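PDB 4EH1: flavohemoprotein from Vibrio cholerae O1 biovar El Tor, which probably converts nitric oxide to nitrate with O2 and NAD(P)H, through a C-terminal reductase domain, the part in this chain, that carries FAD and is expected to bind NAD(P)H. Local coordinates for residues Phe21-Ala26 / Asp97-Tyr102; Ile40-Thr45 / Tyr68-Lys73; Leu119-Ala122 / Pro128-Ala131. All blocks are in the same frame, centred on the assembly; numbering follows the deposited sequence.

Contact 1. Residues Phe21-Ala26 / Asp97-Tyr102; sequences FVLVPA and DSVKLY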
loop_
_atom_site.group_PDB
_atom_site.type_symbol
_atom_site.label_atom_id
_atom_site.label_comp_id
_atom_site.label_asym_id
_atom_site.label_seq_id
_atom_site.Cartn_x
_atom_site.Cartn_y
_atom_site.Cartn_z
ATOM N N PHE A 21 -2.489 -6.304 -4.486
ATOM C CA PHE A 21 -2.367 -7.360 -3.485
ATOM C C PHE A 21 -1.506 -8.473 -4.060
ATOM O O PHE A 21 -1.809 -9.008 -5.120
ATOM C CB PHE A 21 -3.736 -7.971 -3.163
ATOM C CG PHE A 21 -4.719 -6.997 -2.568
ATOM C CD1 PHE A 21 -5.031 -7.051 -1.214
ATOM C CD2 PHE A 21 -5.338 -6.024 -3.371
ATOM C CE1 PHE A 21 -5.955 -6.140 -0.657
ATOM C CE2 PHE A 21 -6.255 -5.126 -2.820
ATOM C CZ PHE A 21 -6.564 -5.190 -1.458
ATOM N N VAL A 22 -0.461 -8.840 -3.344
ATOM C CA VAL A 22 0.326 -9.994 -3.708
ATOM C C VAL A 22 -0.142 -11.169 -2.868
ATOM O O VAL A 22 -0.101 -11.127 -1.644
ATOM C CB VAL A 22 1.840 -9.754 -3.449
ATOM C CG1 VAL A 22 2.641 -11.032 -3.755
ATOM C CG2 VAL A 22 2.355 -8.587 -4.280
ATOM N N LEU A 23 -0.575 -12.230 -3.536
ATOM C CA LEU A 23 -1.220 -13.332 -2.868
ATOM C C LEU A 23 -0.433 -14.634 -3.017
ATOM O O LEU A 23 0.003 -14.991 -4.108
ATOM C CB LEU A 23 -2.609 -13.531 -3.460
ATOM C CG LEU A 23 -3.487 -12.282 -3.450
ATOM C CD1 LEU A 23 -4.516 -12.324 -4.577
ATOM C CD2 LEU A 23 -4.177 -12.226 -2.109
ATOM N N VAL A 24 -0.291 -15.358 -1.919
ATOM C CA VAL A 24 0.367 -16.657 -1.952
ATOM C C VAL A 24 -0.562 -17.742 -1.392
ATOM O O VAL A 24 -1.356 -17.490 -0.486
ATOM C CB VAL A 24 1.669 -16.625 -1.150
ATOM C CG1 VAL A 24 2.618 -15.552 -1.705
ATOM C CG2 VAL A 24 1.360 -16.338 0.276
ATOM N N PRO A 25 -0.463 -18.961 -1.928
ATOM C CA PRO A 25 -1.408 -19.984 -1.471
ATOM C C PRO A 25 -1.175 -20.278 -0.005
ATOM O O PRO A 25 -0.024 -20.325 0.394
ATOM C CB PRO A 25 -1.036 -21.219 -2.294
ATOM C CG PRO A 25 0.097 -20.855 -3.153
ATOM C CD PRO A 25 0.625 -19.517 -2.745
ATOM N N ALA A 26 -2.226 -20.433 0.790
ATOM C CA ALA A 26 -2.030 -20.860 2.171
ATOM C C ALA A 26 -1.398 -22.264 2.246
ATOM O O ALA A 26 -0.831 -22.628 3.269
ATOM C CB ALA A 26 -3.328 -20.823 2.940
ATOM N N ASP A 97 -4.030 -11.372 6.102
ATOM C CA ASP A 97 -5.408 -11.869 6.068
ATOM C C ASP A 97 -5.534 -12.799 4.891
ATOM O O ASP A 97 -4.667 -12.816 4.022
ATOM C CB ASP A 97 -6.436 -10.731 5.985
ATOM C CG ASP A 97 -6.585 -9.969 7.317
ATOM O OD1 ASP A 97 -6.107 -10.500 8.348
ATOM O OD2 ASP A 97 -7.180 -8.851 7.328
ATOM N N SER A 98 -6.600 -13.582 4.847
ATOM C CA SER A 98 -6.779 -14.514 3.735
ATOM C C SER A 98 -8.065 -14.311 2.919
ATOM O O SER A 98 -9.037 -13.707 3.393
ATOM C CB SER A 98 -6.688 -15.945 4.241
ATOM O OG SER A 98 -7.818 -16.233 5.021
ATOM N N VAL A 99 -8.046 -14.795 1.678
ATOM C CA VAL A 99 -9.194 -14.700 0.789
ATOM C C VAL A 99 -9.305 -15.983 0.028
ATOM O O VAL A 99 -8.397 -16.775 0.045
ATOM C CB VAL A 99 -9.039 -13.584 -0.273
ATOM C CG1 VAL A 99 -8.874 -12.221 0.384
ATOM C CG2 VAL A 99 -7.884 -13.894 -1.207
ATOM N N LYS A 100 -10.429 -16.186 -0.650
ATOM C CA LYS A 100 -10.598 -17.371 -1.466
ATOM C C LYS A 100 -10.425 -16.964 -2.915
ATOM O O LYS A 100 -11.008 -15.966 -3.365
ATOM C CB LYS A 100 -11.978 -17.947 -1.245
ATOM C CG LYS A 100 -12.321 -18.129 0.219
ATOM C CD LYS A 100 -11.462 -19.202 0.869
ATOM C CE LYS A 100 -11.310 -18.951 2.358
ATOM N NZ LYS A 100 -10.594 -20.070 3.039
ATOM N N LEU A 101 -9.637 -17.744 -3.640
ATOM C CA LEU A 101 -9.179 -17.369 -4.967
ATOM C C LEU A 101 -9.436 -18.464 -6.005
ATOM O O LEU A 101 -9.119 -19.628 -5.774
ATOM C CB LEU A 101 -7.677 -17.084 -4.924
ATOM C CG LEU A 101 -7.058 -16.578 -6.225
ATOM C CD1 LEU A 101 -5.954 -15.585 -5.930
ATOM C CD2 LEU A 101 -6.506 -17.757 -7.064
ATOM N N TYR A 102 -9.945 -18.062 -7.168
ATOM C CA TYR A 102 -10.263 -18.998 -8.234
ATOM C C TYR A 102 -9.222 -18.863 -9.305
ATOM O O TYR A 102 -8.682 -17.795 -9.494
ATOM C CB TYR A 102 -11.636 -18.706 -8.819
ATOM C CG TYR A 102 -12.721 -19.063 -7.868
ATOM C CD1 TYR A 102 -13.107 -18.178 -6.861
ATOM C CD2 TYR A 102 -13.360 -20.295 -7.948
ATOM C CE1 TYR A 102 -14.126 -18.508 -5.958
ATOM C CE2 TYR A 102 -14.387 -20.630 -7.058
ATOM C CZ TYR A 102 -14.757 -19.728 -6.063
ATOM O OH TYR A 102 -15.767 -20.046 -5.183
#
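Leu-23 sets its CG anti to its own carbonyl carbon (chi1 -54°) and thereby turns its two methyls toward the strand that holds Val-99 and Leu-101. Leu-101 takes a different first torsion, with CG opposite the backbone N (chi1 -176°), which brings CD1 out to meet the incoming leucine. The two residues touch methyl to methyl, Leu-23 CD1 lying 3.8 Å from Leu-101 CD1, and the side chains run obliquely to one another. The other branch of Leu-23 serves a second neighbour: its CD2 is 4.2 Å from CG2 of Val-99, here with the side chains at about a right angle. One forked residue thus spans two positions, i and i+2, on the same face of strand 98-105.

The strands are not neighbours in the sheet. Strand 4-13 runs between them, so the three side chains meet in the interior of the antiparallel FAD-binding barrel found in ferredoxin-reductase-type flavoproteins. Ile-42 of strand 39-44 packs on both Leu-23 and Val-99, and Phe-6 and Tyr-68 add to the wall around Leu-101. Backbone hydrogen bonding in strand 18-25 goes elsewhere, Leu-23 pairing with Tyr-68 of strand 68-73.

All three touching residues are buried and apolar, so what joins these strands here is dispersion and the exclusion of water, without directional bonds between them.

Contact 2. Residues Ile40-Thr45 / Tyr68-Lys73; sequences IGIEVT and YRISVK. With FAD (flavin-adenine dinucleotide), chain C.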
loop_
_atom_site.group_PDB
_atom_site.type_symbol
_atom_site.label_atom_id
_atom_site.label_comp_id
_atom_site.label_asym_id
_atom_site.label_seq_id
_atom_site.Cartn_x
_atom_site.Cartn_y
_atom_site.Cartn_z
ATOM N N ILE A 40 -7.922 -13.821 -12.339
ATOM C CA ILE A 40 -8.382 -14.792 -11.371
ATOM C C ILE A 40 -9.690 -14.283 -10.795
ATOM O O ILE A 40 -10.179 -13.204 -11.166
ATOM C CB ILE A 40 -7.323 -15.096 -10.246
ATOM C CG1 ILE A 40 -6.726 -13.816 -9.638
ATOM C CG2 ILE A 40 -6.162 -15.881 -10.807
ATOM C CD1 ILE A 40 -7.574 -13.183 -8.569
ATOM N N GLY A 41 -10.257 -15.077 -9.900
ATOM C CA GLY A 41 -11.463 -14.711 -9.192
ATOM C C GLY A 41 -11.177 -14.527 -7.713
ATOM O O GLY A 41 -10.423 -15.305 -7.110
ATOM N N ILE A 42 -11.759 -13.497 -7.118
ATOM C CA ILE A 42 -11.651 -13.307 -5.681
ATOM C C ILE A 42 -13.041 -13.431 -5.056
ATOM O O ILE A 42 -14.008 -12.875 -5.572
ATOM C CB ILE A 42 -11.074 -11.925 -5.336
ATOM C CG1 ILE A 42 -9.620 -11.793 -5.843
ATOM C CG2 ILE A 42 -11.129 -11.674 -3.826
ATOM C CD1 ILE A 42 -8.599 -12.638 -5.066
ATOM N N GLU A 43 -13.140 -14.145 -3.938
ATOM C CA GLU A 43 -14.414 -14.297 -3.257
ATOM C C GLU A 43 -14.302 -13.932 -1.790
ATOM O O GLU A 43 -13.418 -14.409 -1.074
ATOM C CB GLU A 43 -14.930 -15.725 -3.405
ATOM C CG GLU A 43 -15.875 -16.179 -2.329
ATOM C CD GLU A 43 -16.199 -17.668 -2.475
ATOM O OE1 GLU A 43 -16.653 -18.068 -3.571
ATOM O OE2 GLU A 43 -15.977 -18.442 -1.510
ATOM N N VAL A 44 -15.211 -13.079 -1.341
ATOM C CA VAL A 44 -15.210 -12.658 0.050
ATOM C C VAL A 44 -16.622 -12.562 0.544
ATOM O O VAL A 44 -17.570 -12.726 -0.225
ATOM C CB VAL A 44 -14.559 -11.275 0.221
ATOM C CG1 VAL A 44 -13.037 -11.371 0.049
ATOM C CG2 VAL A 44 -15.154 -10.274 -0.773
ATOM N N THR A 45 -16.744 -12.278 1.835
ATOM C CA THR A 45 -18.017 -12.080 2.501
ATOM C C THR A 45 -17.926 -10.741 3.201
ATOM O O THR A 45 -17.287 -10.617 4.247
ATOM C CB THR A 45 -18.261 -13.161 3.548
ATOM O OG1 THR A 45 -18.206 -14.433 2.904
ATOM C CG2 THR A 45 -19.628 -12.974 4.220
ATOM N N TYR A 68 0.676 -14.516 -6.952
ATOM C CA TYR A 68 -0.109 -13.709 -7.860
ATOM C C TYR A 68 -0.142 -12.260 -7.369
ATOM O O TYR A 68 -0.198 -11.999 -6.170
ATOM C CB TYR A 68 -1.544 -14.237 -7.917
ATOM C CG TYR A 68 -1.743 -15.596 -8.573
ATOM C CD1 TYR A 68 -1.044 -15.957 -9.726
ATOM C CD2 TYR A 68 -2.649 -16.500 -8.049
ATOM C CE1 TYR A 68 -1.243 -17.202 -10.337
ATOM C CE2 TYR A 68 -2.851 -17.751 -8.633
ATOM C CZ TYR A 68 -2.164 -18.090 -9.784
ATOM O OH TYR A 68 -2.370 -19.319 -10.352
ATOM N N ARG A 69 -0.104 -11.314 -8.291
ATOM C CA ARG A 69 -0.456 -9.944 -7.944
ATOM C C ARG A 69 -1.720 -9.512 -8.719
ATOM O O ARG A 69 -1.829 -9.712 -9.944
ATOM C CB ARG A 69 0.696 -8.974 -8.214
ATOM C CG ARG A 69 0.371 -7.510 -7.837
ATOM C CD ARG A 69 1.563 -6.595 -8.060
ATOM N NE ARG A 69 1.634 -6.162 -9.447
ATOM C CZ ARG A 69 2.555 -5.321 -9.909
ATOM N NH1 ARG A 69 3.480 -4.832 -9.090
ATOM N NH2 ARG A 69 2.544 -4.958 -11.184
ATOM N N ILE A 70 -2.672 -8.940 -7.990
ATOM C CA ILE A 70 -3.811 -8.274 -8.624
ATOM C C ILE A 70 -3.845 -6.819 -8.167
ATOM O O ILE A 70 -3.242 -6.466 -7.148
ATOM C CB ILE A 70 -5.140 -8.907 -8.232
ATOM C CG1 ILE A 70 -5.299 -8.853 -6.719
ATOM C CG2 ILE A 70 -5.280 -10.377 -8.790
ATOM C CD1 ILE A 70 -6.740 -9.226 -6.284
ATOM N N SER A 71 -4.566 -5.985 -8.908
ATOM C CA SER A 71 -4.613 -4.549 -8.630
ATOM C C SER A 71 -6.052 -4.073 -8.760
ATOM O O SER A 71 -6.668 -4.159 -9.839
ATOM C CB SER A 71 -3.724 -3.778 -9.604
ATOM O OG SER A 71 -2.415 -4.353 -9.655
ATOM N N VAL A 72 -6.553 -3.530 -7.657
ATOM C CA VAL A 72 -7.967 -3.399 -7.427
ATOM C C VAL A 72 -8.377 -1.931 -7.261
ATOM O O VAL A 72 -7.887 -1.219 -6.383
ATOM C CB VAL A 72 -8.344 -4.189 -6.152
ATOM C CG1 VAL A 72 -9.776 -3.902 -5.770
ATOM C CG2 VAL A 72 -8.039 -5.724 -6.338
ATOM N N LYS A 73 -9.264 -1.477 -8.132
ATOM C CA LYS A 73 -9.755 -0.115 -8.022
ATOM C C LYS A 73 -10.956 -0.023 -7.065
ATOM O O LYS A 73 -11.938 -0.730 -7.237
ATOM C CB LYS A 73 -10.149 0.432 -9.376
ATOM C CG LYS A 73 -10.530 1.925 -9.237
ATOM C CD LYS A 73 -11.169 2.529 -10.467
ATOM C CE LYS A 73 -11.918 3.819 -10.049
ATOM N NZ LYS A 73 -12.472 4.596 -11.173
HETATM P PA FAD C . -20.249 -3.737 -7.016
HETATM O O1A FAD C . -20.433 -4.914 -7.812
HETATM O O2A FAD C . -20.727 -3.645 -5.679
HETATM O O5B FAD C . -20.919 -2.571 -7.778
HETATM C C5B FAD C . -20.947 -2.547 -9.182
HETATM C C4B FAD C . -21.492 -1.253 -9.758
HETATM O O4B FAD C . -22.894 -1.164 -9.592
HETATM C C3B FAD C . -20.887 -0.089 -9.034
HETATM O O3B FAD C . -20.723 0.960 -9.954
HETATM C C2B FAD C . -21.932 0.294 -8.042
HETATM O O2B FAD C . -21.819 1.667 -7.830
HETATM C C1B FAD C . -23.212 -0.114 -8.710
HETATM N N9A FAD C . -24.148 -0.595 -7.700
HETATM C C8A FAD C . -23.895 -1.452 -6.734
HETATM N N7A FAD C . -24.970 -1.654 -5.973
HETATM C C5A FAD C . -25.932 -0.902 -6.457
HETATM C C6A FAD C . -27.320 -0.647 -6.105
HETATM N N6A FAD C . -27.901 -1.258 -5.064
HETATM N N1A FAD C . -27.966 0.223 -6.860
HETATM C C2A FAD C . -27.399 0.819 -7.885
HETATM N N3A FAD C . -26.150 0.638 -8.258
HETATM C C4A FAD C . -25.378 -0.195 -7.589
HETATM N N1 FAD C . -11.406 -4.641 -11.395
HETATM C C2 FAD C . -10.228 -4.246 -10.918
HETATM O O2 FAD C . -10.213 -3.436 -10.026
HETATM N N3 FAD C . -9.068 -4.703 -11.356
HETATM C C4 FAD C . -8.983 -5.593 -12.298
HETATM O O4 FAD C . -7.895 -5.971 -12.646
HETATM C C4X FAD C . -10.236 -6.073 -12.892
HETATM N N5 FAD C . -10.246 -6.958 -13.860
HETATM C C5X FAD C . -11.383 -7.369 -14.389
HETATM C C6 FAD C . -11.335 -8.284 -15.391
HETATM C C7 FAD C . -12.486 -8.728 -15.964
HETATM C C7M FAD C . -12.439 -9.722 -17.061
HETATM C C8 FAD C . -13.773 -8.237 -15.493
HETATM C C8M FAD C . -15.003 -8.755 -16.134
HETATM C C9 FAD C . -13.830 -7.320 -14.482
HETATM C C9A FAD C . -12.671 -6.861 -13.916
HETATM N N10 FAD C . -12.700 -5.928 -12.892
HETATM C C10 FAD C . -11.483 -5.520 -12.370
HETATM C "C1'" FAD C . -13.969 -5.435 -12.372
HETATM C "C2'" FAD C . -14.272 -6.111 -11.035
HETATM O "O2'" FAD C . -14.456 -7.506 -11.142
HETATM C "C3'" FAD C . -15.518 -5.643 -10.312
HETATM O "O3'" FAD C . -16.637 -5.659 -11.154
HETATM C "C4'" FAD C . -15.375 -4.316 -9.589
HETATM O "O4'" FAD C . -14.284 -4.406 -8.703
HETATM C "C5'" FAD C . -16.629 -3.875 -8.843
HETATM O "O5'" FAD C . -17.035 -4.745 -7.829
HETATM P P FAD C . -17.596 -4.280 -6.475
HETATM O O1P FAD C . -18.081 -5.452 -5.823
HETATM O O2P FAD C . -16.608 -3.503 -5.832
HETATM O O3P FAD C . -18.750 -3.353 -6.918
#
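Inside the FAD-binding barrel, isoleucines of strands 39-44 and 68-73 meet, while strand 68-73 also grips the flavin. Ile-40 and Ile-70 approach at about a right angle, CD1 of Ile-40 resting 3.6 Å from CG2 of Ile-70, with CG1 of Ile-40 only slightly farther from the same methyl. This inward reach follows from the first torsion of Ile-40, which wedges CG1 between the backbone N and the carbonyl carbon (chi1 48°). Ile-70 uses its other branch for Ile-42: the two come tip to tip, with Ile-70 CD1 3.9 Å from Ile-42 CG1. At the far end, Ile-40 CG2 reaches Tyr-68 CE2 at 4.4 Å, an oblique approach to the ring, whose hydroxyl is hydrogen-bonded to the carbonyl of Leu-32.

In the antiparallel six-stranded sheet of this reductase family, strands 39-44 and 68-73 are not paired; their axes pass 9.8 Å apart at 67°, and the side chains meet in the barrel interior, with Tyr-57 of strand 53-58, a predicted FAD-binding residue, packing on both Ile-42 and Ile-70. Strand 68-73 offers its backbone to the pyrimidine end of the isoalloxazine: FAD N3 donates to the carbonyl O of Ser-71 at 2.9 Å, and the amide N of Lys-73 donates to FAD O2 at 2.9 Å in a nearly straight bond (170°). This donor-acceptor pair fixes how the flavin lies along the strand, and the hydroxyl of Ser-71 is hydrogen-bonded to those of Ser-20 and Ser-60.

Contact 3. Residues Leu119-Ala122 / Pro128-Ala131; sequences LISA and PMQA
Met-129 faces strand 119-122 from the first turn of helix 126-138, and its side chain bridges the gap between the two. From CB, which heads toward the strand, the chain goes to CG, placed over Ser-121 at 3.8 Å from the hydroxyl OG and scarcely farther from CB of that serine. A bend at the next bond (chi2 -47°) swings the sulfur away from the serine and toward Leu-119, where SD lies 4.0 Å from Leu-119 CB and 4.2 Å from Leu-119 CD2. Leucine and methionine slide past each other in opposite directions, and the leucine methyl CD1 comes within 4.1 Å of the carbonyl O of Met-129. The last atom, CE, extends to the strand itself and sits 3.4 Å from the carbonyl O of Ile-120. One flexible side chain therefore touches three successive strand residues.

Strand, helix and the following strand 144-150 form a beta-alpha-beta unit of the NAD-binding domain, a Rossmann-like parallel sheet with helices packed on it. Gly-123 to Pro-128, which lead from the strand end into the first turn of the helix, are expected by similarity to bind NADP(+). Cys-207 of strand 203-208 also packs on Met-129, and Ile-132 and Leu-133 of the helix pack on Leu-119.

At this point helix and strand are joined by van der Waals packing, mainly of the methionine thioether, with a methyl lying against a backbone carbonyl, close to the segment expected to bind nucleotide.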
loop_
_atom_site.group_PDB
_atom_site.type_symbol
_atom_site.label_atom_id
_atom_site.label_comp_id
_atom_site.label_asym_id
_atom_site.label_seq_id
_atom_site.Cartn_x
_atom_site.Cartn_y
_atom_site.Cartn_z
ATOM N N LEU A 119 0.175 -1.456 -26.677
ATOM C CA LEU A 119 -0.698 -1.665 -25.524
ATOM C C LEU A 119 -1.397 -0.327 -25.244
ATOM O O LEU A 119 -0.739 0.708 -25.114
ATOM C CB LEU A 119 0.101 -2.083 -24.283
ATOM C CG LEU A 119 1.079 -3.249 -24.459
ATOM C CD1 LEU A 119 1.759 -3.608 -23.147
ATOM C CD2 LEU A 119 0.354 -4.467 -25.057
ATOM N N ILE A 120 -2.721 -0.372 -25.136
ATOM C CA ILE A 120 -3.540 0.809 -24.940
ATOM C C ILE A 120 -4.535 0.543 -23.830
ATOM O O ILE A 120 -5.320 -0.405 -23.891
ATOM C CB ILE A 120 -4.355 1.149 -26.207
ATOM C CG1 ILE A 120 -3.436 1.197 -27.435
ATOM C CG2 ILE A 120 -5.133 2.480 -26.019
ATOM C CD1 ILE A 120 -4.176 1.456 -28.771
ATOM N N SER A 121 -4.527 1.395 -22.824
ATOM C CA SER A 121 -5.491 1.241 -21.745
ATOM C C SER A 121 -5.781 2.561 -21.055
ATOM O O SER A 121 -5.051 3.539 -21.248
ATOM C CB SER A 121 -4.963 0.242 -20.712
ATOM O OG SER A 121 -3.698 0.658 -20.232
ATOM N N ALA A 122 -6.832 2.548 -20.228
ATOM C CA ALA A 122 -7.256 3.689 -19.428
ATOM C C ALA A 122 -7.637 3.264 -18.026
ATOM O O ALA A 122 -8.306 2.244 -17.830
ATOM C CB ALA A 122 -8.473 4.391 -20.073
ATOM N N PRO A 128 -4.172 -5.615 -16.569
ATOM C CA PRO A 128 -3.640 -6.722 -17.388
ATOM C C PRO A 128 -2.469 -6.305 -18.285
ATOM O O PRO A 128 -1.606 -7.143 -18.565
ATOM C CB PRO A 128 -4.841 -7.141 -18.234
ATOM C CG PRO A 128 -5.732 -5.895 -18.250
ATOM C CD PRO A 128 -5.578 -5.317 -16.902
ATOM N N MET A 129 -2.437 -5.035 -18.707
ATOM C CA MET A 129 -1.359 -4.537 -19.516
ATOM C C MET A 129 -0.064 -4.600 -18.750
ATOM O O MET A 129 0.990 -4.794 -19.348
ATOM C CB MET A 129 -1.585 -3.099 -19.955
ATOM C CG MET A 129 -2.742 -2.915 -20.901
ATOM S SD MET A 129 -2.760 -4.119 -22.274
ATOM C CE MET A 129 -4.316 -3.563 -22.969
ATOM N N GLN A 130 -0.139 -4.442 -17.434
ATOM C CA GLN A 130 1.052 -4.582 -16.607
ATOM C C GLN A 130 1.647 -6.014 -16.604
ATOM O O GLN A 130 2.873 -6.181 -16.586
ATOM C CB GLN A 130 0.765 -4.114 -15.179
ATOM C CG GLN A 130 2.019 -3.517 -14.484
ATOM C CD GLN A 130 2.508 -2.213 -15.134
ATOM O OE1 GLN A 130 1.827 -1.609 -15.975
ATOM N NE2 GLN A 130 3.696 -1.788 -14.751
ATOM N N ALA A 131 0.784 -7.030 -16.596
ATOM C CA ALA A 131 1.236 -8.423 -16.686
ATOM C C ALA A 131 1.934 -8.603 -18.016
ATOM O O ALA A 131 2.965 -9.244 -18.095
ATOM C CB ALA A 131 0.046 -9.424 -16.535
#

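Contacts 1 and 2 belong to the FAD-binding barrel, with centres 8 Å apart, and share one antiparallel sheet: strands 18-25 and 68-73 are neighbours in it, as are 39-44 and 98-105. Along the chain, contact 2 falls between the two segments of contact 1. Contact 3 comes later, in the parallel sheet of the NAD-binding domain, its centre 23 Å from that of contact 1 and 17 Å from that of contact 2. Only contact 2 reaches it, Arg-69 NH2 packing 3.6 Å from Gln-130 CG. Strand 68-73, which holds the flavin, therefore also lies at the domain seam, consistent with the flavin receiving hydride from NAD(P)H at the boundary between the two domains.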